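Long-range contact in glycosyl hydrolase, family 38 (Enterococcus faecalis, PDB 5KBP), which probably hydrolyses alpha-linked mannose from carbohydrates: residues Asn541-Asp549 / Thr555-Glu563. Residues are numbered along the deposited sequence; the frame is centred on the assembly and turned at random.
Sequences NNGSLTIAD and TFSKLLTFE. With SO4 (sulfate ion), chain K.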
loop_
_atom_site.group_PDB
_atom_site.type_symbol
_atom_site.label_atom_id
_atom_site.label_comp_id
_atom_site.label_asym_id
_atom_site.label_seq_id
_atom_site.Cartn_x
_atom_site.Cartn_y
_atom_site.Cartn_z
ATOM N N ASN A 541 27.243 -10.406 34.920
ATOM C CA ASN A 541 27.443 -8.979 34.682
ATOM C C ASN A 541 27.841 -8.703 33.240
ATOM O O ASN A 541 27.630 -7.590 32.747
ATOM C CB ASN A 541 28.507 -8.433 35.634
ATOM C CG ASN A 541 28.183 -8.708 37.089
ATOM O OD1 ASN A 541 27.029 -8.613 37.508
ATOM N ND2 ASN A 541 29.200 -9.058 37.867
ATOM N N ASN A 542 28.422 -9.698 32.564
ATOM C CA ASN A 542 28.646 -9.619 31.126
ATOM C C ASN A 542 27.344 -9.345 30.382
ATOM O O ASN A 542 27.324 -8.604 29.393
ATOM C CB ASN A 542 29.274 -10.933 30.648
ATOM C CG ASN A 542 29.815 -10.858 29.233
ATOM O OD1 ASN A 542 29.497 -9.945 28.476
ATOM N ND2 ASN A 542 30.639 -11.833 28.870
ATOM N N GLY A 543 26.242 -9.916 30.860
ATOM C CA GLY A 543 25.000 -9.949 30.125
ATOM C C GLY A 543 24.739 -11.270 29.440
ATOM O O GLY A 543 23.611 -11.508 28.988
ATOM N N SER A 544 25.749 -12.130 29.350
ATOM C CA SER A 544 25.602 -13.457 28.785
ATOM C C SER A 544 24.926 -14.389 29.789
ATOM O O SER A 544 24.803 -14.086 30.979
ATOM C CB SER A 544 26.964 -14.013 28.368
ATOM O OG SER A 544 27.876 -13.991 29.452
ATOM N N LEU A 545 24.488 -15.541 29.293
ATOM C CA LEU A 545 23.756 -16.510 30.093
ATOM C C LEU A 545 24.605 -17.753 30.327
ATOM O O LEU A 545 25.304 -18.221 29.423
ATOM C CB LEU A 545 22.445 -16.907 29.411
ATOM C CG LEU A 545 21.512 -15.772 28.987
ATOM C CD1 LEU A 545 20.215 -16.339 28.440
ATOM C CD2 LEU A 545 21.244 -14.829 30.148
ATOM N N THR A 546 24.534 -18.280 31.547
ATOM C CA THR A 546 25.122 -19.570 31.897
ATOM C C THR A 546 23.988 -20.479 32.353
ATOM O O THR A 546 23.428 -20.285 33.438
ATOM C CB THR A 546 26.186 -19.423 32.985
ATOM O OG1 THR A 546 27.292 -18.670 32.472
ATOM C CG2 THR A 546 26.676 -20.793 33.437
ATOM N N ILE A 547 23.647 -21.462 31.524
ATOM C CA ILE A 547 22.498 -22.329 31.754
ATOM C C ILE A 547 22.992 -23.708 32.163
ATOM O O ILE A 547 24.014 -24.189 31.658
ATOM C CB ILE A 547 21.600 -22.421 30.504
ATOM C CG1 ILE A 547 21.483 -21.055 29.823
ATOM C CG2 ILE A 547 20.221 -22.942 30.876
ATOM C CD1 ILE A 547 20.808 -20.001 30.661
ATOM N N ALA A 548 22.265 -24.343 33.077
ATOM C CA ALA A 548 22.553 -25.702 33.517
ATOM C C ALA A 548 21.322 -26.562 33.272
ATOM O O ALA A 548 20.248 -26.281 33.814
ATOM C CB ALA A 548 22.952 -25.734 34.994
ATOM N N ASP A 549 21.475 -27.596 32.448
ATOM C CA ASP A 549 20.396 -28.547 32.190
ATOM C C ASP A 549 20.285 -29.461 33.402
ATOM O O ASP A 549 21.109 -30.356 33.598
ATOM C CB ASP A 549 20.670 -29.334 30.913
ATOM C CG ASP A 549 19.432 -30.033 30.378
ATOM O OD1 ASP A 549 18.562 -30.425 31.184
ATOM O OD2 ASP A 549 19.330 -30.191 29.142
ATOM N N THR A 555 26.145 -28.045 31.001
ATOM C CA THR A 555 26.267 -26.611 31.214
ATOM C C THR A 555 26.614 -25.926 29.900
ATOM O O THR A 555 27.300 -26.493 29.046
ATOM C CB THR A 555 27.339 -26.274 32.263
ATOM O OG1 THR A 555 28.625 -26.683 31.784
ATOM C CG2 THR A 555 27.043 -26.975 33.582
ATOM N N PHE A 556 26.127 -24.696 29.751
ATOM C CA PHE A 556 26.396 -23.880 28.576
ATOM C C PHE A 556 26.639 -22.450 29.031
ATOM O O PHE A 556 25.869 -21.917 29.835
ATOM C CB PHE A 556 25.229 -23.935 27.582
ATOM C CG PHE A 556 24.835 -25.330 27.186
ATOM C CD1 PHE A 556 23.897 -26.036 27.923
ATOM C CD2 PHE A 556 25.404 -25.938 26.078
ATOM C CE1 PHE A 556 23.534 -27.321 27.562
ATOM C CE2 PHE A 556 25.047 -27.222 25.714
ATOM C CZ PHE A 556 24.109 -27.914 26.455
ATOM N N SER A 557 27.702 -21.832 28.520
ATOM C CA SER A 557 28.107 -20.502 28.950
ATOM C C SER A 557 28.239 -19.574 27.750
ATOM O O SER A 557 28.282 -20.012 26.598
ATOM C CB SER A 557 29.429 -20.546 29.729
ATOM O OG SER A 557 30.464 -21.107 28.941
ATOM N N LYS A 558 28.303 -18.274 28.048
ATOM C CA LYS A 558 28.438 -17.203 27.061
ATOM C C LYS A 558 27.282 -17.174 26.065
ATOM O O LYS A 558 27.441 -16.702 24.935
ATOM C CB LYS A 558 29.777 -17.294 26.321
ATOM C CG LYS A 558 30.987 -17.198 27.235
ATOM C CD LYS A 558 32.282 -17.342 26.457
ATOM C CE LYS A 558 33.482 -17.253 27.379
ATOM N NZ LYS A 558 34.771 -17.401 26.653
ATOM N N LEU A 559 26.113 -17.661 26.466
ATOM C CA LEU A 559 24.943 -17.620 25.606
ATOM C C LEU A 559 24.346 -16.217 25.584
ATOM O O LEU A 559 24.517 -15.432 26.522
ATOM C CB LEU A 559 23.899 -18.631 26.077
ATOM C CG LEU A 559 24.336 -20.098 26.069
ATOM C CD1 LEU A 559 23.273 -20.984 26.701
ATOM C CD2 LEU A 559 24.638 -20.550 24.650
ATOM N N LEU A 560 23.638 -15.911 24.495
ATOM C CA LEU A 560 23.017 -14.602 24.282
ATOM C C LEU A 560 24.072 -13.494 24.251
ATOM O O LEU A 560 23.986 -12.496 24.971
ATOM C CB LEU A 560 21.944 -14.318 25.340
ATOM C CG LEU A 560 20.936 -13.206 25.041
ATOM C CD1 LEU A 560 20.003 -13.624 23.915
ATOM C CD2 LEU A 560 20.152 -12.830 26.292
ATOM N N THR A 561 25.082 -13.684 23.407
ATOM C CA THR A 561 26.112 -12.681 23.171
ATOM C C THR A 561 25.846 -12.004 21.833
ATOM O O THR A 561 25.618 -12.681 20.825
ATOM C CB THR A 561 27.507 -13.309 23.183
ATOM O OG1 THR A 561 27.798 -13.810 24.494
ATOM C CG2 THR A 561 28.563 -12.283 22.794
ATOM N N PHE A 562 25.874 -10.675 21.828
ATOM C CA PHE A 562 25.569 -9.894 20.637
ATOM C C PHE A 562 26.852 -9.473 19.932
ATOM O O PHE A 562 27.853 -9.146 20.577
ATOM C CB PHE A 562 24.730 -8.666 20.997
ATOM C CG PHE A 562 23.386 -9.008 21.572
ATOM C CD1 PHE A 562 22.340 -9.381 20.742
ATOM C CD2 PHE A 562 23.169 -8.969 22.938
ATOM C CE1 PHE A 562 21.102 -9.703 21.267
ATOM C CE2 PHE A 562 21.933 -9.289 23.468
ATOM C CZ PHE A 562 20.899 -9.657 22.631
ATOM N N GLU A 563 26.811 -9.486 18.601
ATOM C CA GLU A 563 27.974 -9.195 17.776
ATOM C C GLU A 563 27.546 -8.331 16.602
ATOM O O GLU A 563 26.620 -8.691 15.869
ATOM C CB GLU A 563 28.625 -10.486 17.268
ATOM C CG GLU A 563 29.800 -10.274 16.329
ATOM C CD GLU A 563 30.076 -11.489 15.466
ATOM O OE1 GLU A 563 29.372 -11.670 14.450
ATOM O OE2 GLU A 563 30.988 -12.269 15.809
HETATM S S SO4 K . 36.316 -19.412 29.248
HETATM O O1 SO4 K . 35.020 -20.077 29.147
HETATM O O2 SO4 K . 36.173 -18.180 30.018
HETATM O O3 SO4 K . 37.265 -20.297 29.919
HETATM O O4 SO4 K . 36.808 -19.097 27.911
#
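Leu545 and Leu559 exchange two backbone hydrogen bonds. Leu559 N meets Leu545 O at 3.1 Å in the carbonyl plane, on a lone pair. Leu545 N reaches Leu559 O at 2.8 Å, tilted 28° from the plane of the Leu559 carbonyl. Two residues on from Leu545 but three back from Leu559, Ile547 and Phe556 form a second hydrogen-bonded pair, with Ile547 N 2.8 Å from Phe556 O. On the face that carries these four residues, Ile547 CG1 lies 3.6 Å from Leu559 CD1, the two side chains crossing at about a right angle. Leu545 uses its CG against Leu560 CB at 3.9 Å; having its own CG anti to the backbone N (chi1 -163°), Leu560 brings CD2 near Leu545 CD1.

The arrangement illustrates how an antiparallel beta hairpin absorbs an extra residue. Lys558 and Leu559 together face Leu545, a G1 beta bulge in which phi and psi of Lys558 are both positive. Ser544 CB packs 3.7 Å from Lys558 CA, and Thr561 OG1 donates to Lys558 O at 2.9 Å from above the carbonyl plane, tying the residues after the bulge back to it. The Lys558 side chain leaves the backbone away from the 541-549 segment and runs extended to a sulfate ion, probably from the crystallisation liquor, where Lys558 NZ donates a hydrogen bond to sulfate O4 at 2.9 Å.

Farther out, strand 535-539 continues the sheet beside Thr546 and Ala548. Leu659 and Phe661 of strand 659-667 cover Leu545, while Leu780 meets Leu559, so the hairpin's apolar face packs against another antiparallel sheet of the C-terminal region.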